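Local atomic coordinates of esterase (Staphylococcus aureus subsp. aureus USA300_TCH1516, PDB entry 3D7R), a protein that is a putative esterase of the alpha/beta hydrolase fold, probably cleaving ester bonds of a substrate not yet identified. Residues His37-Met42 / Asn107-Ser112; Leu70-Asn75 / Phe87-Arg92; Pro113-Leu118 / Phe299-Ile304. All blocks are in the same frame, centred on the assembly; numbering follows the deposited sequence.

The three contacts gather around helix 113-126 of the alpha/beta hydrolase fold. Interaction 1 ties the N-terminal loop 37-42 to the loop leading into that helix, and interaction 3 sets the helix's first turns against the chain before helix 305-318. Interaction 2 lies at the edge of the sheet, where strand 75-81 starts beside strand 84-90. Their centres are about 14 Å (1 to 3), 15 Å (2 to 3) and 23 Å (1 to 2) apart. Along the chain, interaction 2 is nested within the loop closed by interaction 1, and interaction 3 opens afterwards. W116 links them physically, packing on P111, L70, F87 and F89. One helix thus joins the N-terminal region, the sheet edge and the C-terminal part.

Interaction 1. Residues His37-Met42 / Asn107-Ser112; sequences HNRSIM and NALQPS. With DMS (dimethyl sulfoxide), chain I.
R39 reaches from the N-terminal loop to L109, Q110 and S112, in the loop that follows an HGGF sequence, the probable oxyanion-hole motif of this alpha/beta hydrolase. R39 CB starts the contact 3.9 Å from L109 CD1, and CG runs on past the same methyl. Rotation about CG-CD bends the chain (chi3 78°), bringing CD near S112 CB. R39 NE then lies 3.7 Å from S112 CB. The flat head is sandwiched: S112 CB sits over the centre of one face, while L109 CD1 lies nearer the rim of the other. Its edge is turned to Q110 O, close to its plane. R39 NH1 donates to Q110 O at 2.8 Å. R39 NH2 donates to Q110 O as well, at 2.9 Å. The planar guanidinium carries these two groups side by side, and the modest angles (146° and 141°) are the cost of sharing one acceptor. The side chain of Q110 turns elsewhere, to K137, and H115 packs on R39 from helix 113-126. S112 is the N-cap of that helix, its OG bonded to F114 N. A dimethyl sulfoxide, probably from the crystallisation liquor, places its O 3.8 Å from R39 CD.

Interaction 2. Residues Leu70-Asn75 / Phe87-Arg92; sequences LNVKAN and FRFNFR
N75 and N90 face each other as an antiparallel hydrogen-bonded pair, the point where the chain entering strand 75-81 joins the end of strand 84-90 in a beta hairpin. N75 N donates to N90 O at 2.7 Å, though with a bent N-H...O angle of 133°. The return bond, N90 N to N75 O at 2.9 Å, is much straighter (164°), and N75 O also receives a CA-H...O contact from F89. Both asparagine side chains lie on one side of the sheet, where a water donates to N75 OD1 and N90 OD1 together. A second water donates to N75 OD1 and accepts from R92 N, extending the link past the last paired residue. N75 OD1 thus accepts from two waters. Asparagine suits position 90 because its amide serves water at one end and protein at the other: N90 OD1 takes the shared water, while N90 ND2 is held by E129 and E77.

Beyond the paired residues the contact is apolar, around F89. The small A74 can bring CB to 3.3 Å from N90 O, and A74 CB also rests 4.0 Å from F89 CB. V72 CG1 meets F89 CD1 at 4.0 Å, near the plane of the ring and therefore at its edge. V72 CG1 stands anti to the backbone N (chi1 171°), which extends this branch toward the phenyl.

Around this corner, D120 of helix 113-126 accepts from the backbone N of K73 and A74. F89 packs on W116 and T123 of that helix, and strand 84-90 continues the sheet between strands 75-81 and 129-133.

Interaction 3. Residues Pro113-Leu118 / Phe299-Ile304; sequences PFHWRL and FPIYPI
F114 and I301 present two carbonyl oxygens to each other, and a water sits between them. It donates to F114 O at 2.9 Å; its bond to I301 O is doubtfully short. Two acceptors could not bond directly, whereas a water can supply hydrogens between the first turn of helix 113-126 and a 3-10 turn. In this alpha/beta hydrolase, that turn comes shortly after the region where the family normally carries its catalytic histidine. F114 O is also the acceptor for L118 N within the helix.

A flat phenyl can lay its CD2-CE2 side along the turn: F114 CD2 comes within 3.2 Å of I301 O, and F114 CE2 lies 4.0 Å from P303 CD. Y302 CD1 approaches the edge of the same ring, close to its plane. One helical turn on, R117 is extended from CG to NE and crosses P303 at about a right angle, with R117 NH1 3.7 Å from P303 CB. The rigid proline is the centre of an inverse gamma turn, where the chain bends before I304, the N-cap of helix 305-318.

On the more buried side, the branched I301 fits between F114 and L118, its CB 4.1 Å from F114 CB. H115 CD2 lies 4.2 Å from I301 CG2, while H115 NE2 is bonded to D171, in the stretch that appears to correspond by position to the family's nucleophile elbow. L118 CG, anti to the backbone N (chi1 173°), carries both methyls to the turn: L118 CD1 lies 3.7 Å from P300 O and L118 CD2 3.9 Å from I301 CG2.

Interaction 1. Residues His37-Met42 / Asn107-Ser112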
# COMPACT_ATOMS: atom_id res chain seq x y z
N HIS A 37 10.73 13.84 -9.11
CA HIS A 37 11.04 14.80 -8.05
C HIS A 37 9.81 15.14 -7.22
O HIS A 37 9.91 15.30 -6.00
CB HIS A 37 11.65 16.10 -8.61
CG HIS A 37 13.10 16.00 -8.98
ND1 HIS A 37 13.56 16.20 -10.26
CD2 HIS A 37 14.19 15.73 -8.22
CE1 HIS A 37 14.87 16.05 -10.29
NE2 HIS A 37 15.28 15.77 -9.06
N ASN A 38 8.65 15.24 -7.87
CA ASN A 38 7.41 15.59 -7.16
C ASN A 38 6.87 14.47 -6.25
O ASN A 38 5.81 14.60 -5.65
CB ASN A 38 6.32 16.13 -8.12
CG ASN A 38 5.83 15.10 -9.16
OD1 ASN A 38 5.99 13.88 -9.00
ND2 ASN A 38 5.21 15.60 -10.24
N ARG A 39 7.59 13.36 -6.17
CA ARG A 39 7.23 12.29 -5.25
C ARG A 39 8.31 12.09 -4.17
O ARG A 39 8.19 11.21 -3.31
CB ARG A 39 6.99 10.98 -6.00
CG ARG A 39 5.81 11.00 -6.97
CD ARG A 39 5.47 9.59 -7.47
NE ARG A 39 4.73 8.84 -6.46
CZ ARG A 39 3.44 9.03 -6.17
NH1 ARG A 39 2.74 9.95 -6.82
NH2 ARG A 39 2.85 8.29 -5.24
N SER A 40 9.37 12.88 -4.23
CA SER A 40 10.46 12.68 -3.30
C SER A 40 10.09 13.17 -1.91
O SER A 40 9.46 14.21 -1.75
CB SER A 40 11.76 13.32 -3.79
OG SER A 40 12.71 13.36 -2.74
N ILE A 41 10.45 12.39 -0.89
CA ILE A 41 10.25 12.80 0.49
C ILE A 41 11.60 12.99 1.18
O ILE A 41 11.70 12.95 2.42
CB ILE A 41 9.36 11.80 1.27
CG1 ILE A 41 9.98 10.40 1.26
CG2 ILE A 41 7.94 11.80 0.72
CD1 ILE A 41 9.55 9.56 2.41
N MSE A 42 12.64 13.21 0.37
CA MSE A 42 13.99 13.40 0.90
C MSE A 42 14.15 14.84 1.40
O MSE A 42 14.98 15.58 0.87
CB MSE A 42 15.05 13.09 -0.17
CG MSE A 42 15.05 11.64 -0.65
SE MSE A 42 15.04 10.36 0.83
CE MSE A 42 15.90 8.90 -0.09
N ASN A 107 0.31 8.79 2.43
CA ASN A 107 -0.97 9.46 2.74
C ASN A 107 -0.95 10.94 2.39
O ASN A 107 -1.76 11.72 2.92
CB ASN A 107 -1.41 9.25 4.21
CG ASN A 107 -1.47 7.76 4.59
OD1 ASN A 107 -2.16 6.98 3.95
ND2 ASN A 107 -0.71 7.37 5.61
N ALA A 108 -0.05 11.31 1.48
CA ALA A 108 0.14 12.70 1.04
C ALA A 108 0.16 12.82 -0.48
O ALA A 108 -0.27 13.84 -1.04
CB ALA A 108 1.45 13.27 1.62
N LEU A 109 0.71 11.79 -1.13
CA LEU A 109 0.78 11.70 -2.59
C LEU A 109 -0.39 10.91 -3.17
O LEU A 109 -0.87 9.97 -2.56
CB LEU A 109 2.08 11.00 -3.02
CG LEU A 109 3.39 11.68 -2.62
CD1 LEU A 109 4.56 10.78 -3.02
CD2 LEU A 109 3.49 13.06 -3.28
N GLN A 110 -0.81 11.29 -4.37
CA GLN A 110 -1.80 10.54 -5.11
C GLN A 110 -1.08 9.41 -5.86
O GLN A 110 0.17 9.31 -5.79
CB GLN A 110 -2.55 11.47 -6.08
CG GLN A 110 -3.35 12.59 -5.40
CD GLN A 110 -4.58 12.11 -4.62
OE1 GLN A 110 -4.58 11.04 -4.00
NE2 GLN A 110 -5.62 12.94 -4.60
N PRO A 111 -1.85 8.52 -6.55
CA PRO A 111 -1.15 7.47 -7.28
C PRO A 111 -0.17 7.97 -8.34
O PRO A 111 -0.44 8.94 -9.05
CB PRO A 111 -2.29 6.68 -7.95
CG PRO A 111 -3.47 6.93 -7.08
CD PRO A 111 -3.31 8.37 -6.66
N SER A 112 0.96 7.28 -8.41
CA SER A 112 1.98 7.49 -9.43
C SER A 112 1.45 6.98 -10.75
O SER A 112 0.63 6.08 -10.76
CB SER A 112 3.20 6.65 -9.03
OG SER A 112 4.14 6.66 -10.06
S DMS I . 7.99 6.99 -9.78
O DMS I . 6.48 6.32 -9.11
C1 DMS I . 9.20 5.64 -9.83
C2 DMS I . 7.79 7.25 -11.57

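Interaction 2. Residues Leu70-Asn75 / Phe87-Arg92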
# COMPACT_ATOMS: atom_id res chain seq x y z
N LEU A 70 -0.38 7.02 -20.98
CA LEU A 70 -0.41 5.60 -20.65
C LEU A 70 -1.55 4.86 -21.33
O LEU A 70 -2.71 5.24 -21.19
CB LEU A 70 -0.47 5.37 -19.12
CG LEU A 70 -0.51 3.90 -18.67
CD1 LEU A 70 0.80 3.12 -18.95
CD2 LEU A 70 -0.86 3.81 -17.21
N ASN A 71 -1.21 3.82 -22.10
CA ASN A 71 -2.20 2.90 -22.63
C ASN A 71 -2.56 1.91 -21.53
O ASN A 71 -1.74 1.09 -21.13
CB ASN A 71 -1.66 2.18 -23.87
CG ASN A 71 -2.61 1.12 -24.42
OD1 ASN A 71 -3.81 1.35 -24.54
ND2 ASN A 71 -2.07 -0.04 -24.77
N VAL A 72 -3.78 2.03 -20.99
CA VAL A 72 -4.28 1.08 -20.01
C VAL A 72 -4.95 -0.08 -20.77
O VAL A 72 -5.87 0.14 -21.54
CB VAL A 72 -5.26 1.75 -19.01
CG1 VAL A 72 -5.98 0.70 -18.07
CG2 VAL A 72 -4.54 2.83 -18.19
N LYS A 73 -4.44 -1.29 -20.58
CA LYS A 73 -4.90 -2.42 -21.36
C LYS A 73 -6.20 -2.96 -20.81
O LYS A 73 -7.05 -3.42 -21.57
CB LYS A 73 -3.84 -3.52 -21.42
CG LYS A 73 -2.64 -3.19 -22.29
CD LYS A 73 -1.62 -4.35 -22.18
CE LYS A 73 -0.38 -4.08 -23.02
NZ LYS A 73 0.77 -4.94 -22.56
N ALA A 74 -6.36 -2.92 -19.49
CA ALA A 74 -7.61 -3.37 -18.89
C ALA A 74 -8.70 -2.36 -19.23
O ALA A 74 -8.39 -1.21 -19.60
CB ALA A 74 -7.48 -3.54 -17.34
N ASN A 75 -9.95 -2.79 -19.16
CA ASN A 75 -11.07 -1.85 -19.23
C ASN A 75 -11.16 -1.07 -17.93
O ASN A 75 -10.99 -1.64 -16.84
CB ASN A 75 -12.37 -2.58 -19.54
CG ASN A 75 -12.29 -3.35 -20.84
OD1 ASN A 75 -12.30 -4.58 -20.83
ND2 ASN A 75 -12.16 -2.63 -21.96
N PHE A 87 -11.56 4.18 -9.11
CA PHE A 87 -11.32 3.57 -10.43
C PHE A 87 -11.41 2.06 -10.31
O PHE A 87 -10.95 1.49 -9.33
CB PHE A 87 -9.94 3.99 -10.95
CG PHE A 87 -9.83 5.46 -11.18
CD1 PHE A 87 -10.20 6.02 -12.40
CD2 PHE A 87 -9.37 6.31 -10.15
CE1 PHE A 87 -10.13 7.41 -12.61
CE2 PHE A 87 -9.27 7.69 -10.35
CZ PHE A 87 -9.66 8.24 -11.57
N ARG A 88 -11.99 1.40 -11.31
CA ARG A 88 -11.96 -0.06 -11.36
C ARG A 88 -11.33 -0.49 -12.67
O ARG A 88 -11.65 0.06 -13.73
CB ARG A 88 -13.36 -0.63 -11.22
CG ARG A 88 -14.01 -0.29 -9.87
CD ARG A 88 -15.07 -1.32 -9.53
NE ARG A 88 -15.96 -0.89 -8.46
CZ ARG A 88 -16.89 -1.67 -7.92
NH1 ARG A 88 -17.03 -2.92 -8.34
NH2 ARG A 88 -17.69 -1.19 -6.96
N PHE A 89 -10.44 -1.47 -12.59
CA PHE A 89 -9.84 -2.07 -13.75
C PHE A 89 -10.36 -3.50 -13.85
O PHE A 89 -10.34 -4.24 -12.85
CB PHE A 89 -8.31 -2.19 -13.62
CG PHE A 89 -7.60 -0.89 -13.33
CD1 PHE A 89 -6.78 -0.31 -14.30
CD2 PHE A 89 -7.70 -0.28 -12.08
CE1 PHE A 89 -6.10 0.89 -14.04
CE2 PHE A 89 -7.02 0.89 -11.79
CZ PHE A 89 -6.21 1.49 -12.78
N ASN A 90 -10.77 -3.91 -15.04
CA ASN A 90 -11.05 -5.31 -15.26
C ASN A 90 -10.66 -5.73 -16.68
O ASN A 90 -10.54 -4.88 -17.57
CB ASN A 90 -12.50 -5.70 -14.88
CG ASN A 90 -13.55 -4.81 -15.51
OD1 ASN A 90 -13.62 -4.67 -16.73
ND2 ASN A 90 -14.38 -4.21 -14.67
N PHE A 91 -10.44 -7.02 -16.86
CA PHE A 91 -9.95 -7.55 -18.13
C PHE A 91 -10.81 -8.76 -18.51
O PHE A 91 -11.16 -9.59 -17.65
CB PHE A 91 -8.48 -7.93 -17.99
CG PHE A 91 -7.82 -8.36 -19.29
CD1 PHE A 91 -7.73 -7.49 -20.36
CD2 PHE A 91 -7.27 -9.63 -19.41
CE1 PHE A 91 -7.10 -7.90 -21.56
CE2 PHE A 91 -6.65 -10.05 -20.60
CZ PHE A 91 -6.57 -9.18 -21.67
N ARG A 92 -11.17 -8.85 -19.79
CA ARG A 92 -11.99 -9.96 -20.30
C ARG A 92 -13.28 -10.19 -19.49
O ARG A 92 -13.71 -11.33 -19.32
CB ARG A 92 -11.15 -11.24 -20.43
CG ARG A 92 -10.17 -11.16 -21.61
CD ARG A 92 -9.16 -12.30 -21.66
NE ARG A 92 -8.23 -12.09 -22.77
CZ ARG A 92 -7.13 -12.81 -22.98
NH1 ARG A 92 -6.80 -13.78 -22.14
NH2 ARG A 92 -6.36 -12.54 -24.02
O HOH W 1 -10.84 -6.61 -21.74
O HOH W 2 -13.36 -6.28 -18.94

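Interaction 3. Residues Pro113-Leu118 / Phe299-Ile304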
# COMPACT_ATOMS: atom_id res chain seq x y z
N PRO A 113 1.95 7.52 -11.89
CA PRO A 113 1.64 6.89 -13.17
C PRO A 113 2.11 5.43 -13.23
O PRO A 113 1.52 4.63 -13.97
CB PRO A 113 2.42 7.75 -14.19
CG PRO A 113 3.42 8.49 -13.38
CD PRO A 113 2.81 8.71 -12.05
N PHE A 114 3.16 5.10 -12.46
CA PHE A 114 3.67 3.74 -12.34
C PHE A 114 2.72 2.85 -11.52
O PHE A 114 2.73 1.62 -11.67
CB PHE A 114 5.07 3.73 -11.68
CG PHE A 114 6.20 4.11 -12.61
CD1 PHE A 114 5.98 4.90 -13.75
CD2 PHE A 114 7.49 3.68 -12.35
CE1 PHE A 114 7.05 5.23 -14.62
CE2 PHE A 114 8.56 4.03 -13.20
CZ PHE A 114 8.33 4.81 -14.33
N HIS A 115 1.94 3.46 -10.63
CA HIS A 115 0.87 2.73 -9.94
C HIS A 115 -0.20 2.33 -10.94
O HIS A 115 -0.71 1.22 -10.90
CB HIS A 115 0.23 3.56 -8.82
CG HIS A 115 0.99 3.57 -7.53
ND1 HIS A 115 1.36 4.74 -6.90
CD2 HIS A 115 1.40 2.56 -6.72
CE1 HIS A 115 2.00 4.45 -5.78
NE2 HIS A 115 2.03 3.14 -5.64
N TRP A 116 -0.57 3.24 -11.84
CA TRP A 116 -1.55 2.92 -12.87
C TRP A 116 -1.08 1.71 -13.66
O TRP A 116 -1.84 0.76 -13.90
CB TRP A 116 -1.75 4.13 -13.78
CG TRP A 116 -2.71 5.09 -13.16
CD1 TRP A 116 -2.45 6.01 -12.16
CD2 TRP A 116 -4.11 5.19 -13.44
NE1 TRP A 116 -3.61 6.68 -11.84
CE2 TRP A 116 -4.64 6.19 -12.59
CE3 TRP A 116 -4.96 4.55 -14.33
CZ2 TRP A 116 -5.98 6.56 -12.63
CZ3 TRP A 116 -6.30 4.89 -14.34
CH2 TRP A 116 -6.80 5.90 -13.50
N ARG A 117 0.19 1.73 -14.02
CA ARG A 117 0.76 0.67 -14.84
C ARG A 117 0.83 -0.67 -14.09
O ARG A 117 0.49 -1.71 -14.65
CB ARG A 117 2.13 1.13 -15.34
CG ARG A 117 2.78 0.18 -16.27
CD ARG A 117 3.94 0.88 -16.92
NE ARG A 117 4.59 -0.08 -17.78
CZ ARG A 117 5.82 0.06 -18.25
NH1 ARG A 117 6.54 1.15 -17.95
NH2 ARG A 117 6.32 -0.91 -19.02
N LEU A 118 1.23 -0.63 -12.82
CA LEU A 118 1.28 -1.83 -11.98
C LEU A 118 -0.11 -2.47 -11.84
O LEU A 118 -0.25 -3.68 -11.96
CB LEU A 118 1.84 -1.49 -10.59
CG LEU A 118 1.80 -2.60 -9.51
CD1 LEU A 118 2.55 -3.88 -9.96
CD2 LEU A 118 2.36 -2.09 -8.15
N PHE A 299 9.64 -1.92 -5.18
CA PHE A 299 10.27 -2.28 -6.46
C PHE A 299 9.30 -2.68 -7.60
O PHE A 299 9.60 -2.37 -8.74
CB PHE A 299 11.41 -3.30 -6.30
CG PHE A 299 10.94 -4.71 -6.06
CD1 PHE A 299 10.65 -5.55 -7.15
CD2 PHE A 299 10.82 -5.20 -4.77
CE1 PHE A 299 10.22 -6.88 -6.94
CE2 PHE A 299 10.38 -6.52 -4.53
CZ PHE A 299 10.08 -7.36 -5.62
N PRO A 300 8.18 -3.38 -7.30
CA PRO A 300 7.28 -3.81 -8.38
C PRO A 300 6.68 -2.69 -9.24
O PRO A 300 6.10 -3.00 -10.29
CB PRO A 300 6.17 -4.56 -7.63
CG PRO A 300 6.88 -5.09 -6.37
CD PRO A 300 7.67 -3.85 -5.99
N ILE A 301 6.78 -1.42 -8.81
CA ILE A 301 6.29 -0.30 -9.63
C ILE A 301 7.22 -0.00 -10.80
O ILE A 301 6.82 0.65 -11.79
CB ILE A 301 6.07 1.00 -8.80
CG1 ILE A 301 7.42 1.54 -8.27
CG2 ILE A 301 5.07 0.74 -7.68
CD1 ILE A 301 7.39 3.02 -7.84
N TYR A 302 8.46 -0.48 -10.70
CA TYR A 302 9.44 -0.28 -11.75
C TYR A 302 9.32 -1.33 -12.87
O TYR A 302 9.05 -2.51 -12.61
CB TYR A 302 10.87 -0.26 -11.17
CG TYR A 302 11.09 0.88 -10.19
CD1 TYR A 302 11.28 2.18 -10.65
CD2 TYR A 302 11.06 0.66 -8.80
CE1 TYR A 302 11.49 3.25 -9.75
CE2 TYR A 302 11.25 1.73 -7.89
CZ TYR A 302 11.47 3.02 -8.37
OH TYR A 302 11.66 4.07 -7.48
N PRO A 303 9.53 -0.89 -14.13
CA PRO A 303 9.47 -1.80 -15.29
C PRO A 303 10.74 -2.66 -15.44
O PRO A 303 11.53 -2.48 -16.37
CB PRO A 303 9.27 -0.83 -16.47
CG PRO A 303 9.99 0.40 -16.05
CD PRO A 303 9.81 0.50 -14.54
N ILE A 304 10.92 -3.59 -14.50
CA ILE A 304 12.10 -4.45 -14.43
C ILE A 304 11.65 -5.91 -14.27
O ILE A 304 10.54 -6.18 -13.82
CB ILE A 304 13.04 -4.04 -13.27
CG1 ILE A 304 12.27 -4.01 -11.93
CG2 ILE A 304 13.69 -2.66 -13.58
CD1 ILE A 304 13.12 -3.87 -10.69
O HOH W 3 4.81 0.45 -13.32